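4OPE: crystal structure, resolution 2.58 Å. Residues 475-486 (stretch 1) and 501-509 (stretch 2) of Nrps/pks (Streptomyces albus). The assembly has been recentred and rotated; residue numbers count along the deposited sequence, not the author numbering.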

ATOM      1  N   GLU A 475       6.978 -14.896 -35.166  1.00 49.90           N
ATOM      2  CA  GLU A 475       5.612 -15.180 -34.725  1.00 56.46           C
ATOM      3  C   GLU A 475       4.633 -14.194 -35.330  1.00 53.76           C
ATOM      4  O   GLU A 475       3.439 -14.415 -35.313  1.00 55.67           O
ATOM      5  CB  GLU A 475       5.482 -15.187 -33.193  1.00 66.51           C
ATOM      6  CG  GLU A 475       6.593 -15.946 -32.451  1.00 78.96           C
ATOM      7  CD  GLU A 475       6.100 -17.025 -31.475  1.00 91.25           C
ATOM      8  OE1 GLU A 475       6.431 -16.939 -30.260  1.00 93.80           O
ATOM      9  OE2 GLU A 475       5.410 -17.978 -31.929  1.00 89.45           O
ATOM     10  N   GLY A 476       5.126 -13.093 -35.871  1.00 49.67           N
ATOM     11  CA  GLY A 476       4.233 -12.128 -36.469  1.00 48.82           C
ATOM     12  C   GLY A 476       3.858 -12.343 -37.914  1.00 48.67           C
ATOM     13  O   GLY A 476       3.071 -11.556 -38.456  1.00 45.09           O
ATOM     14  N   ARG A 477       4.409 -13.386 -38.543  1.00 49.72           N
ATOM     15  CA  ARG A 477       4.130 -13.655 -39.952  1.00 50.43           C
ATOM     16  C   ARG A 477       2.655 -13.927 -40.203  1.00 47.46           C
ATOM     17  O   ARG A 477       2.137 -13.569 -41.231  1.00 47.28           O
ATOM     18  CB  ARG A 477       4.959 -14.808 -40.472  1.00 56.42           C
ATOM     19  CG  ARG A 477       4.990 -14.816 -41.971  1.00 60.85           C
ATOM     20  CD  ARG A 477       5.806 -15.972 -42.516  1.00 68.13           C
ATOM     21  NE  ARG A 477       5.714 -16.005 -43.974  1.00 70.75           N
ATOM     22  CZ  ARG A 477       4.648 -16.417 -44.648  1.00 74.93           C
ATOM     23  NH1 ARG A 477       4.663 -16.389 -45.979  1.00 81.01           N
ATOM     24  NH2 ARG A 477       3.569 -16.861 -44.007  1.00 77.67           N
ATOM     25  N   ALA A 478       1.967 -14.484 -39.222  1.00 46.17           N
ATOM     26  CA  ALA A 478       0.543 -14.742 -39.326  1.00 48.18           C
ATOM     27  C   ALA A 478      -0.345 -13.550 -39.013  1.00 49.35           C
ATOM     28  O   ALA A 478      -1.566 -13.651 -39.119  1.00 50.37           O
ATOM     29  CB  ALA A 478       0.172 -15.863 -38.373  1.00 51.98           C
ATOM     30  N   ALA A 479       0.243 -12.431 -38.606  1.00 47.30           N
ATOM     31  CA  ALA A 479      -0.524 -11.270 -38.230  1.00 43.97           C
ATOM     32  C   ALA A 479      -1.220 -10.655 -39.435  1.00 44.03           C
ATOM     33  O   ALA A 479      -0.645 -10.567 -40.520  1.00 42.60           O
ATOM     34  CB  ALA A 479       0.396 -10.267 -37.579  1.00 44.85           C
ATOM     35  N   HIS A 480      -2.466 -10.234 -39.265  1.00 42.83           N
ATOM     36  CA  HIS A 480      -3.101  -9.506 -40.339  1.00 41.65           C
ATOM     37  C   HIS A 480      -2.353  -8.184 -40.537  1.00 41.57           C
ATOM     38  O   HIS A 480      -2.068  -7.479 -39.573  1.00 39.23           O
ATOM     39  CB  HIS A 480      -4.561  -9.223 -40.048  1.00 43.59           C
ATOM     40  CG  HIS A 480      -5.336  -8.826 -41.270  1.00 43.25           C
ATOM     41  ND1 HIS A 480      -5.145  -7.619 -41.902  1.00 44.96           N
ATOM     42  CD2 HIS A 480      -6.260  -9.482 -41.997  1.00 42.57           C
ATOM     43  CE1 HIS A 480      -5.911  -7.547 -42.971  1.00 45.09           C
ATOM     44  NE2 HIS A 480      -6.610  -8.663 -43.045  1.00 45.23           N
ATOM     45  N   PRO A 481      -2.029  -7.849 -41.805  1.00 42.29           N
ATOM     46  CA  PRO A 481      -1.191  -6.677 -42.080  1.00 41.19           C
ATOM     47  C   PRO A 481      -1.840  -5.357 -41.653  1.00 41.02           C
ATOM     48  O   PRO A 481      -1.157  -4.393 -41.237  1.00 40.45           O
ATOM     49  CB  PRO A 481      -1.004  -6.725 -43.597  1.00 41.17           C
ATOM     50  CG  PRO A 481      -2.110  -7.596 -44.092  1.00 41.30           C
ATOM     51  CD  PRO A 481      -2.401  -8.576 -43.039  1.00 40.48           C
ATOM     52  N   ALA A 482      -3.146  -5.292 -41.819  1.00 40.42           N
ATOM     53  CA  ALA A 482      -3.896  -4.114 -41.407  1.00 40.24           C
ATOM     54  C   ALA A 482      -3.818  -3.922 -39.911  1.00 40.60           C
ATOM     55  O   ALA A 482      -3.849  -2.802 -39.436  1.00 46.02           O
ATOM     56  CB  ALA A 482      -5.337  -4.214 -41.862  1.00 40.01           C
ATOM     57  N   ALA A 483      -3.714  -5.023 -39.187  1.00 40.03           N
ATOM     58  CA  ALA A 483      -3.622  -5.026 -37.740  1.00 39.85           C
ATOM     59  C   ALA A 483      -2.248  -4.517 -37.282  1.00 37.97           C
ATOM     60  O   ALA A 483      -2.116  -3.834 -36.254  1.00 37.08           O
ATOM     61  CB  ALA A 483      -3.883  -6.446 -37.204  1.00 38.79           C
ATOM     62  N   VAL A 484      -1.225  -4.861 -38.050  1.00 36.21           N
ATOM     63  CA  VAL A 484       0.105  -4.436 -37.723  1.00 34.77           C
ATOM     64  C   VAL A 484       0.164  -2.931 -37.886  1.00 34.72           C
ATOM     65  O   VAL A 484       0.652  -2.224 -37.020  1.00 34.95           O
ATOM     66  CB  VAL A 484       1.124  -5.127 -38.623  1.00 35.51           C
ATOM     67  CG1 VAL A 484       2.500  -4.492 -38.470  1.00 36.34           C
ATOM     68  CG2 VAL A 484       1.220  -6.609 -38.276  1.00 37.13           C
ATOM     69  N   ALA A 485      -0.332  -2.457 -39.012  1.00 33.76           N
ATOM     70  CA  ALA A 485      -0.450  -1.027 -39.285  1.00 34.69           C
ATOM     71  C   ALA A 485      -1.223  -0.312 -38.203  1.00 34.76           C
ATOM     72  O   ALA A 485      -0.750   0.695 -37.677  1.00 34.17           O
ATOM     73  CB  ALA A 485      -1.169  -0.801 -40.625  1.00 34.57           C
ATOM     74  N   ALA A 486      -2.421  -0.821 -37.906  1.00 34.55           N
ATOM     75  CA  ALA A 486      -3.314  -0.153 -36.955  1.00 36.14           C
ATOM     76  C   ALA A 486      -2.630  -0.016 -35.594  1.00 36.72           C
ATOM     77  O   ALA A 486      -2.656   1.047 -34.995  1.00 37.18           O
ATOM     78  CB  ALA A 486      -4.652  -0.879 -36.812  1.00 35.41           C
ATOM     79  N   VAL A 501       5.271   1.847 -47.056  1.00 44.19           N
ATOM     80  CA  VAL A 501       4.026   1.417 -47.656  1.00 42.44           C
ATOM     81  C   VAL A 501       4.170  -0.036 -47.976  1.00 38.29           C
ATOM     82  O   VAL A 501       5.205  -0.442 -48.485  1.00 35.88           O
ATOM     83  CB  VAL A 501       3.733   2.179 -48.925  1.00 43.96           C
ATOM     84  CG1 VAL A 501       2.326   1.841 -49.379  1.00 44.28           C
ATOM     85  CG2 VAL A 501       3.865   3.663 -48.642  1.00 46.68           C
ATOM     86  N   PHE A 502       3.164  -0.828 -47.623  1.00 37.67           N
ATOM     87  CA  PHE A 502       3.298  -2.288 -47.730  1.00 38.04           C
ATOM     88  C   PHE A 502       1.953  -2.960 -47.920  1.00 38.76           C
ATOM     89  O   PHE A 502       0.904  -2.437 -47.508  1.00 37.73           O
ATOM     90  CB  PHE A 502       4.076  -2.887 -46.529  1.00 37.26           C
ATOM     91  CG  PHE A 502       3.265  -2.984 -45.241  1.00 37.18           C
ATOM     92  CD1 PHE A 502       3.077  -1.881 -44.425  1.00 36.32           C
ATOM     93  CD2 PHE A 502       2.669  -4.186 -44.866  1.00 35.59           C
ATOM     94  CE1 PHE A 502       2.316  -1.983 -43.270  1.00 35.60           C
ATOM     95  CE2 PHE A 502       1.901  -4.277 -43.728  1.00 36.13           C
ATOM     96  CZ  PHE A 502       1.756  -3.176 -42.900  1.00 35.06           C
ATOM     97  N   ASP A 503       2.005  -4.128 -48.547  1.00 40.13           N
ATOM     98  CA  ASP A 503       0.797  -4.888 -48.866  1.00 44.04           C
ATOM     99  C   ASP A 503       0.621  -6.056 -47.912  1.00 41.21           C
ATOM    100  O   ASP A 503      -0.492  -6.468 -47.599  1.00 39.62           O
ATOM    101  CB  ASP A 503       0.918  -5.492 -50.284  1.00 49.31           C
ATOM    102  CG  ASP A 503       1.154  -4.467 -51.361  1.00 53.18           C
ATOM    103  OD1 ASP A 503       0.435  -3.441 -51.374  1.00 55.23           O
ATOM    104  OD2 ASP A 503       2.039  -4.715 -52.218  1.00 58.53           O
ATOM    105  N   THR A 504       1.752  -6.642 -47.535  1.00 40.65           N
ATOM    106  CA  THR A 504       1.790  -7.812 -46.701  1.00 41.29           C
ATOM    107  C   THR A 504       2.933  -7.733 -45.716  1.00 42.36           C
ATOM    108  O   THR A 504       3.864  -6.935 -45.829  1.00 43.67           O
ATOM    109  CB  THR A 504       2.068  -9.084 -47.525  1.00 42.81           C
ATOM    110  OG1 THR A 504       3.392  -9.008 -48.079  1.00 44.78           O
ATOM    111  CG2 THR A 504       1.073  -9.217 -48.622  1.00 43.66           C
ATOM    112  N   VAL A 505       2.871  -8.635 -44.764  1.00 43.39           N
ATOM    113  CA  VAL A 505       3.890  -8.773 -43.775  1.00 42.84           C
ATOM    114  C   VAL A 505       5.275  -9.104 -44.360  1.00 41.26           C
ATOM    115  O   VAL A 505       6.265  -8.509 -43.968  1.00 40.19           O
ATOM    116  CB  VAL A 505       3.396  -9.814 -42.794  1.00 43.53           C
ATOM    117  CG1 VAL A 505       4.537 -10.399 -42.040  1.00 46.76           C
ATOM    118  CG2 VAL A 505       2.392  -9.171 -41.864  1.00 42.29           C
ATOM    119  N   ASP A 506       5.352 -10.027 -45.298  1.00 43.00           N
ATOM    120  CA  ASP A 506       6.656 -10.408 -45.861  1.00 45.76           C
ATOM    121  C   ASP A 506       7.275  -9.231 -46.585  1.00 45.92           C
ATOM    122  O   ASP A 506       8.496  -8.967 -46.488  1.00 44.90           O
ATOM    123  CB  ASP A 506       6.530 -11.501 -46.900  1.00 47.91           C
ATOM    124  CG  ASP A 506       6.205 -12.823 -46.329  1.00 50.85           C
ATOM    125  OD1 ASP A 506       5.986 -12.888 -45.099  1.00 56.65           O
ATOM    126  OD2 ASP A 506       6.163 -13.804 -47.136  1.00 57.94           O
ATOM    127  N   ASP A 507       6.450  -8.531 -47.349  1.00 42.99           N
ATOM    128  CA  ASP A 507       7.032  -7.458 -48.095  1.00 45.01           C
ATOM    129  C   ASP A 507       7.389  -6.302 -47.202  1.00 40.68           C
ATOM    130  O   ASP A 507       8.301  -5.590 -47.509  1.00 40.21           O
ATOM    131  CB  ASP A 507       6.247  -7.100 -49.387  1.00 48.78           C
ATOM    132  CG  ASP A 507       5.025  -6.275 -49.147  1.00 49.05           C
ATOM    133  OD1 ASP A 507       5.173  -5.113 -48.723  1.00 49.02           O
ATOM    134  OD2 ASP A 507       3.917  -6.778 -49.474  1.00 50.66           O
ATOM    135  N   LEU A 508       6.720  -6.153 -46.069  1.00 40.06           N
ATOM    136  CA  LEU A 508       7.144  -5.176 -45.057  1.00 38.53           C
ATOM    137  C   LEU A 508       8.503  -5.560 -44.444  1.00 38.77           C
ATOM    138  O   LEU A 508       9.424  -4.730 -44.407  1.00 38.12           O
ATOM    139  CB  LEU A 508       6.107  -5.090 -43.963  1.00 37.77           C
ATOM    140  CG  LEU A 508       6.406  -4.192 -42.757  1.00 36.33           C
ATOM    141  CD1 LEU A 508       6.664  -2.774 -43.197  1.00 36.25           C
ATOM    142  CD2 LEU A 508       5.216  -4.248 -41.815  1.00 35.04           C
ATOM    143  N   ALA A 509       8.636  -6.806 -43.985  1.00 36.80           N
ATOM    144  CA  ALA A 509       9.921  -7.275 -43.479  1.00 38.00           C
ATOM    145  C   ALA A 509      11.049  -7.062 -44.492  1.00 39.77           C
ATOM    146  O   ALA A 509      12.108  -6.575 -44.149  1.00 41.76           O
ATOM    147  CB  ALA A 509       9.831  -8.742 -43.097  1.00 38.51           C
TER

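Contact between residues 475-486 and 501-509 of Nrps/pks, two segments of one chain that each lead into a helix and together bury 391 Å². The backbones come closest where those helices begin, with the CA atoms of Pro481 and Thr504 5.6 Å apart. Apolar packing dominates. Val505 has the largest covered area, its CB directed toward the other stretch and its methyls set against backbone: CG2 lies 3.6 Å from Ala479 O, and CG1 lies 3.9 Å from Arg477 CA and 4.0 Å from Gly476 O. The valine thus packs against the backbone just before Pro481. Pro481, also pointing toward its partner, packs CB 3.8 Å from Phe502 CE2, while its CG reaches to 4.0 Å from Asp503 O. Phe502 (chi1 p) extends its ring along the first turn of the helix; Ala485 CB, one turn beyond Pro481, is 4.4 Å from Phe502 CZ. Val484 CG1 and Leu508 CD2 also meet, at 4.3 Å, a contact between the two helices. Polar approach to the aromatic ring is confined to its edge: Pro481 O lies near the ring plane, 3.6 Å from Phe502 CZ, and still accepts the helical hydrogen bond from Ala485 N (3.1 Å). The one charged link is a salt bridge, Arg477 NH1 to Asp506 OD2 at 3.2 Å. Both side chains leave sideways and bring their ends nearer; the extended arginine (chi1 to chi3 all t) spans the gap, but the hydrogen bond within it is weak, with an angle of 131° at the hydrogen. Caps finish both helix starts within their own stretches. His480 ND1 accepts from Ala482 N (3.1 Å), and Thr504 OG1 accepts from Asp507 N (3.2 Å) while donating to Asp507 OD2 (2.7 Å), so side chain and backbone brace each other in the first turn of the second helix.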